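Local atomic coordinates of contact-dependent inhibitor I (Escherichia coli NC101, PDB entry 5I4Q), a protein that probably acts as the immunity protein of a contact-dependent growth inhibition system, binding the CdiA toxin and protecting the cell that makes it. Residues Asp53-Gln58 with Phe88-Tyr93; Ala62-Lys67 with Asp78-Leu83. One frame throughout, in Å; residues are numbered along the deposited sequence.

In the fold
From the N terminus the chain runs through the long helix 4-40, turns, and comes back along helix 44-66, which supplies the first segment of both contacts. Contact 2 closes the shorter loop: after residue 67 the chain turns through helix 74-82 and lays residues 78-83 against 62-67. Contact 1 closes the wider loop when helix 88-99 reaches residues 53-58, so contact 2 is nested inside it. The two centres lie about 13 Å apart. Between them Q58 NE2 probably hydrogen-bonds to I80 O at 2.9 Å, and L54 packs on L83. Together the contacts tie both short C-terminal helices to helix 44-66.

Contact 1 of 2, residues Asp53-Gln58 with Phe88-Tyr93; sequences DLFRMQ and FYSRKY
F55 of helix 44-66 meets R91 and S90 of helix 88-99, and these three residues make the whole contact; no hydrogen bond crosses it. The main interaction sets an aromatic ring beside an arginine. F55 CE2 lies 3.8 Å from R91 NE, and F55 CD2 is equally close to R91 NH2, with ring and guanidinium planes only 20° apart. R91 comes to the ring obliquely. R91 CG also touches CE2, so aliphatic stem and charged end both lie along one side of the phenyl group. The arginine gets there with a chain stretched from CG to NE (chi3 177°), which carries its end nearer to F55 than its CB direction would suggest.

A looser touch comes from S90, whose OG stands 4.1 Å from F55 CZ. That hydroxyl is hydrogen-bonded to R85 O, and F55 adds van der Waals contact.

The polar end of R91 is held by other residues: salt bridges from NH2 to D52 and from NE to D86, and a hydrogen bond from NH1 to Q48. Three nitrogens thus have separate partners, which should limit rotation of the guanidinium against F55.

On helix 44-66, L54 turns to I32 and I39 of helix 4-40, while F55 faces helix 88-99; the middle helix is therefore packed between the other two.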
loop_
_atom_site.group_PDB
_atom_site.type_symbol
_atom_site.label_atom_id
_atom_site.label_comp_id
_atom_site.label_asym_id
_atom_site.label_seq_id
_atom_site.Cartn_x
_atom_site.Cartn_y
_atom_site.Cartn_z
ATOM N N ASP B 53 23.682 15.681 1.338
ATOM C CA ASP B 53 22.852 14.838 0.432
ATOM C C ASP B 53 22.422 13.530 1.101
ATOM O O ASP B 53 21.273 13.162 1.048
ATOM C CB ASP B 53 23.581 14.485 -0.871
ATOM C CG ASP B 53 23.893 15.701 -1.733
ATOM O OD1 ASP B 53 23.240 16.774 -1.575
ATOM O OD2 ASP B 53 24.808 15.590 -2.583
ATOM N N LEU B 54 23.355 12.856 1.756
ATOM C CA LEU B 54 23.056 11.614 2.433
ATOM C C LEU B 54 21.994 11.799 3.493
ATOM O O LEU B 54 21.052 11.043 3.545
ATOM C CB LEU B 54 24.325 11.086 3.076
ATOM C CG LEU B 54 24.173 9.802 3.871
ATOM C CD1 LEU B 54 23.654 8.702 2.956
ATOM C CD2 LEU B 54 25.494 9.355 4.441
ATOM N N PHE B 55 22.140 12.787 4.363
ATOM C CA PHE B 55 21.113 13.000 5.395
ATOM C C PHE B 55 19.795 13.534 4.890
ATOM O O PHE B 55 18.728 13.319 5.532
ATOM C CB PHE B 55 21.639 13.899 6.514
ATOM C CG PHE B 55 22.739 13.272 7.320
ATOM C CD1 PHE B 55 22.466 12.194 8.128
ATOM C CD2 PHE B 55 24.015 13.791 7.312
ATOM C CE1 PHE B 55 23.448 11.622 8.916
ATOM C CE2 PHE B 55 25.030 13.195 8.062
ATOM C CZ PHE B 55 24.735 12.119 8.882
ATOM N N ARG B 56 19.842 14.259 3.774
ATOM C CA ARG B 56 18.629 14.774 3.139
ATOM C C ARG B 56 17.800 13.571 2.674
ATOM O O ARG B 56 16.584 13.548 2.842
ATOM C CB ARG B 56 18.928 15.676 1.971
ATOM C CG ARG B 56 17.705 16.392 1.400
ATOM C CD ARG B 56 17.931 16.969 0.003
ATOM N NE ARG B 56 17.793 15.952 -1.031
ATOM C CZ ARG B 56 18.760 15.457 -1.805
ATOM N NH1 ARG B 56 18.437 14.512 -2.685
ATOM N NH2 ARG B 56 20.028 15.870 -1.719
HETATM N N MSE B 57 18.481 12.564 2.153
HETATM C CA MSE B 57 17.816 11.348 1.718
HETATM C C MSE B 57 17.248 10.567 2.870
HETATM O O MSE B 57 16.184 10.051 2.753
HETATM C CB MSE B 57 18.760 10.454 0.893
HETATM C CG MSE B 57 19.037 11.199 -0.404
HETATM SE SE MSE B 57 19.976 10.041 -1.726
HETATM C CE MSE B 57 20.520 11.501 -2.983
ATOM N N GLN B 58 18.017 10.417 3.929
ATOM C CA GLN B 58 17.557 9.759 5.106
ATOM C C GLN B 58 16.300 10.469 5.605
ATOM O O GLN B 58 15.368 9.823 6.007
ATOM C CB GLN B 58 18.655 9.710 6.178
ATOM C CG GLN B 58 18.278 9.074 7.535
ATOM C CD GLN B 58 17.356 9.897 8.407
ATOM O OE1 GLN B 58 17.238 11.110 8.255
ATOM N NE2 GLN B 58 16.673 9.239 9.330
ATOM N N PHE B 88 27.910 17.348 13.693
ATOM C CA PHE B 88 29.375 17.227 13.582
ATOM C C PHE B 88 29.904 15.882 14.123
ATOM O O PHE B 88 30.723 15.235 13.470
ATOM C CB PHE B 88 30.055 18.427 14.255
ATOM C CG PHE B 88 31.561 18.290 14.404
ATOM C CD1 PHE B 88 32.408 18.531 13.339
ATOM C CD2 PHE B 88 32.115 17.932 15.625
ATOM C CE1 PHE B 88 33.779 18.388 13.468
ATOM C CE2 PHE B 88 33.490 17.798 15.783
ATOM C CZ PHE B 88 34.322 18.025 14.697
ATOM N N TYR B 89 29.344 15.439 15.254
ATOM C CA TYR B 89 29.849 14.297 16.004
ATOM C C TYR B 89 29.443 13.003 15.356
ATOM O O TYR B 89 30.221 12.050 15.365
ATOM C CB TYR B 89 29.447 14.375 17.502
ATOM C CG TYR B 89 30.014 15.615 18.152
ATOM C CD1 TYR B 89 31.340 15.642 18.588
ATOM C CD2 TYR B 89 29.252 16.778 18.264
ATOM C CE1 TYR B 89 31.889 16.773 19.135
ATOM C CE2 TYR B 89 29.779 17.920 18.802
ATOM C CZ TYR B 89 31.108 17.927 19.231
ATOM O OH TYR B 89 31.636 19.098 19.796
ATOM N N SER B 90 28.254 12.958 14.758
ATOM C CA SER B 90 27.845 11.752 14.029
ATOM C C SER B 90 28.587 11.708 12.699
ATOM O O SER B 90 28.991 10.642 12.240
ATOM C CB SER B 90 26.327 11.695 13.838
ATOM O OG SER B 90 25.867 12.605 12.829
ATOM N N ARG B 91 28.776 12.865 12.066
ATOM C CA ARG B 91 29.569 12.904 10.814
ATOM C C ARG B 91 31.003 12.436 10.987
ATOM O O ARG B 91 31.538 11.705 10.121
ATOM C CB ARG B 91 29.556 14.287 10.171
ATOM C CG ARG B 91 28.183 14.646 9.602
ATOM C CD ARG B 91 28.082 16.126 9.318
ATOM N NE ARG B 91 26.813 16.432 8.712
ATOM C CZ ARG B 91 26.623 17.136 7.606
ATOM N NH1 ARG B 91 27.638 17.641 6.918
ATOM N NH2 ARG B 91 25.391 17.334 7.177
ATOM N N LYS B 92 31.627 12.840 12.082
ATOM C CA LYS B 92 32.988 12.419 12.388
ATOM C C LYS B 92 33.007 10.881 12.473
ATOM O O LYS B 92 33.867 10.227 11.914
ATOM C CB LYS B 92 33.429 13.076 13.709
ATOM C CG LYS B 92 34.889 13.467 13.860
ATOM C CD LYS B 92 35.401 14.446 12.786
ATOM C CE LYS B 92 36.937 14.566 12.742
ATOM N NZ LYS B 92 37.401 15.503 11.678
ATOM N N TYR B 93 32.038 10.311 13.189
ATOM C CA TYR B 93 31.942 8.863 13.372
ATOM C C TYR B 93 31.719 8.130 12.039
ATOM O O TYR B 93 32.388 7.155 11.733
ATOM C CB TYR B 93 30.793 8.537 14.334
ATOM C CG TYR B 93 30.494 7.072 14.494
ATOM C CD1 TYR B 93 31.328 6.242 15.252
ATOM C CD2 TYR B 93 29.358 6.509 13.937
ATOM C CE1 TYR B 93 31.048 4.882 15.412
ATOM C CE2 TYR B 93 29.056 5.162 14.112
ATOM C CZ TYR B 93 29.890 4.348 14.843
ATOM O OH TYR B 93 29.589 2.999 15.000
#

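Contact 2 of 2, residues Ala62-Lys67 with Asp78-Leu83; sequences ATMLYK and DLIYHL
A62 and I80 bring the backbones closest, their CA atoms 6.0 Å apart, where two helices joined by a short loop pack against each other in this all-helical fold. The short axes of helix 62-66 and helix 74-82, measured over 78-82, are 10.7 Å apart and cross at -110°, steeply rather than side by side. I80 is the one residue of 78-83 that makes the contact, and its two branches are divided among three partners.

A62 comes first: its CB meets I80 CG2 at 4.2 Å, while its backbone N is approached by I80 CD1. A62 thus presents a single methyl to I80 where the backbones come nearest. A62 also packs on Q35 of the CdiA chain, so the junction lies next to the toxin interface.

M64, a selenomethionine, follows. Its chain leaves the helix extended and then bends at chi3 (78°), swinging CE round to I80 CD1 at 4.1 Å; the two side chains cross at about a right angle. L25 of helix 4-40 and the loop residues Y70 and P72 also touch M64, and L11 of the second subunit packs on it.

L65 points at the other helix and crosses I80 obliquely. Beyond the contact, Y81 OH hydrogen-bonds to E73 of the CdiA chain, so the same short helix packs inward through I80 and binds the toxin through its neighbour. At the far end of the isoleucine, CD1 touches L65 twice, at CB and at CD2, each 4.1 Å away.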
loop_
_atom_site.group_PDB
_atom_site.type_symbol
_atom_site.label_atom_id
_atom_site.label_comp_id
_atom_site.label_asym_id
_atom_site.label_seq_id
_atom_site.Cartn_x
_atom_site.Cartn_y
_atom_site.Cartn_z
ATOM N N ALA B 62 12.784 8.887 6.308
ATOM C CA ALA B 62 12.122 8.985 7.604
ATOM C C ALA B 62 10.694 9.549 7.481
ATOM O O ALA B 62 9.787 9.085 8.171
ATOM C CB ALA B 62 12.979 9.840 8.513
ATOM N N THR B 63 10.488 10.517 6.580
ATOM C CA THR B 63 9.180 11.058 6.336
ATOM C C THR B 63 8.289 9.954 5.780
ATOM O O THR B 63 7.098 9.815 6.128
ATOM C CB THR B 63 9.252 12.283 5.400
ATOM O OG1 THR B 63 10.093 13.277 5.982
ATOM C CG2 THR B 63 7.910 12.912 5.198
HETATM N N MSE B 64 8.844 9.142 4.904
HETATM C CA MSE B 64 8.072 8.038 4.388
HETATM C C MSE B 64 7.600 7.112 5.494
HETATM O O MSE B 64 6.475 6.644 5.475
HETATM C CB MSE B 64 8.988 7.266 3.471
HETATM C CG MSE B 64 8.374 5.921 3.115
HETATM SE SE MSE B 64 9.737 4.872 2.121
HETATM C CE MSE B 64 10.821 4.314 3.694
ATOM N N LEU B 65 8.490 6.784 6.424
ATOM C CA LEU B 65 8.195 5.820 7.485
ATOM C C LEU B 65 7.148 6.393 8.479
ATOM O O LEU B 65 6.175 5.731 8.846
ATOM C CB LEU B 65 9.503 5.453 8.217
ATOM C CG LEU B 65 9.379 4.473 9.390
ATOM C CD1 LEU B 65 8.689 3.205 8.910
ATOM C CD2 LEU B 65 10.758 4.163 10.001
ATOM N N TYR B 66 7.342 7.633 8.886
ATOM C CA TYR B 66 6.568 8.179 10.004
ATOM C C TYR B 66 5.387 8.950 9.529
ATOM O O TYR B 66 4.359 8.800 10.099
ATOM C CB TYR B 66 7.459 9.039 10.894
ATOM C CG TYR B 66 8.563 8.252 11.522
ATOM C CD1 TYR B 66 8.292 7.232 12.409
ATOM C CD2 TYR B 66 9.867 8.515 11.220
ATOM C CE1 TYR B 66 9.322 6.484 12.978
ATOM C CE2 TYR B 66 10.903 7.770 11.769
ATOM C CZ TYR B 66 10.633 6.761 12.630
ATOM O OH TYR B 66 11.698 6.070 13.174
ATOM N N LYS B 67 5.482 9.738 8.462
ATOM C CA LYS B 67 4.299 10.475 8.021
ATOM C C LYS B 67 3.336 9.613 7.222
ATOM O O LYS B 67 2.140 9.699 7.410
ATOM C CB LYS B 67 4.686 11.698 7.229
ATOM C CG LYS B 67 3.582 12.702 7.018
ATOM C CD LYS B 67 4.152 13.972 6.405
ATOM C CE LYS B 67 3.075 14.828 5.782
ATOM N NZ LYS B 67 1.989 15.103 6.768
ATOM N N ASP B 78 17.088 -0.038 8.870
ATOM C CA ASP B 78 18.331 0.140 9.593
ATOM C C ASP B 78 19.016 1.414 9.206
ATOM O O ASP B 78 19.482 2.143 10.081
ATOM C CB ASP B 78 19.280 -1.030 9.368
ATOM C CG ASP B 78 18.796 -2.305 10.040
ATOM O OD1 ASP B 78 17.938 -2.255 10.976
ATOM O OD2 ASP B 78 19.264 -3.377 9.618
ATOM N N LEU B 79 19.034 1.718 7.924
ATOM C CA LEU B 79 19.577 2.972 7.485
ATOM C C LEU B 79 18.865 4.190 8.084
ATOM O O LEU B 79 19.529 5.153 8.515
ATOM C CB LEU B 79 19.534 3.099 5.969
ATOM C CG LEU B 79 20.107 4.474 5.590
ATOM C CD1 LEU B 79 21.190 4.328 4.536
ATOM C CD2 LEU B 79 19.046 5.511 5.220
ATOM N N ILE B 80 17.531 4.174 8.085
ATOM C CA ILE B 80 16.756 5.277 8.660
ATOM C C ILE B 80 17.097 5.506 10.145
ATOM O O ILE B 80 17.234 6.644 10.602
ATOM C CB ILE B 80 15.263 5.057 8.509
ATOM C CG1 ILE B 80 14.821 5.182 7.030
ATOM C CG2 ILE B 80 14.491 6.037 9.373
ATOM C CD1 ILE B 80 13.364 4.820 6.856
ATOM N N TYR B 81 17.259 4.432 10.889
ATOM C CA TYR B 81 17.691 4.552 12.281
ATOM C C TYR B 81 19.130 5.089 12.394
ATOM O O TYR B 81 19.405 6.150 12.964
ATOM C CB TYR B 81 17.552 3.195 12.986
ATOM C CG TYR B 81 18.199 3.211 14.329
ATOM C CD1 TYR B 81 17.544 3.772 15.452
ATOM C CD2 TYR B 81 19.490 2.723 14.499
ATOM C CE1 TYR B 81 18.172 3.843 16.685
ATOM C CE2 TYR B 81 20.110 2.778 15.736
ATOM C CZ TYR B 81 19.444 3.331 16.814
ATOM O OH TYR B 81 20.095 3.402 18.003
ATOM N N HIS B 82 20.077 4.360 11.859
ATOM C CA HIS B 82 21.504 4.736 12.053
ATOM C C HIS B 82 21.900 6.132 11.583
ATOM O O HIS B 82 22.765 6.752 12.191
ATOM C CB HIS B 82 22.395 3.737 11.362
ATOM C CG HIS B 82 22.336 2.371 11.966
ATOM N ND1 HIS B 82 22.824 2.102 13.226
ATOM C CD2 HIS B 82 21.932 1.186 11.457
ATOM C CE1 HIS B 82 22.669 0.816 13.486
ATOM N NE2 HIS B 82 22.139 0.239 12.425
ATOM N N LEU B 83 21.271 6.632 10.519
ATOM C CA LEU B 83 21.635 7.922 9.932
ATOM C C LEU B 83 20.715 9.068 10.288
ATOM O O LEU B 83 20.808 10.139 9.706
ATOM C CB LEU B 83 21.701 7.790 8.424
ATOM C CG LEU B 83 22.912 7.013 7.846
ATOM C CD1 LEU B 83 23.097 7.343 6.370
ATOM C CD2 LEU B 83 24.207 7.326 8.524
#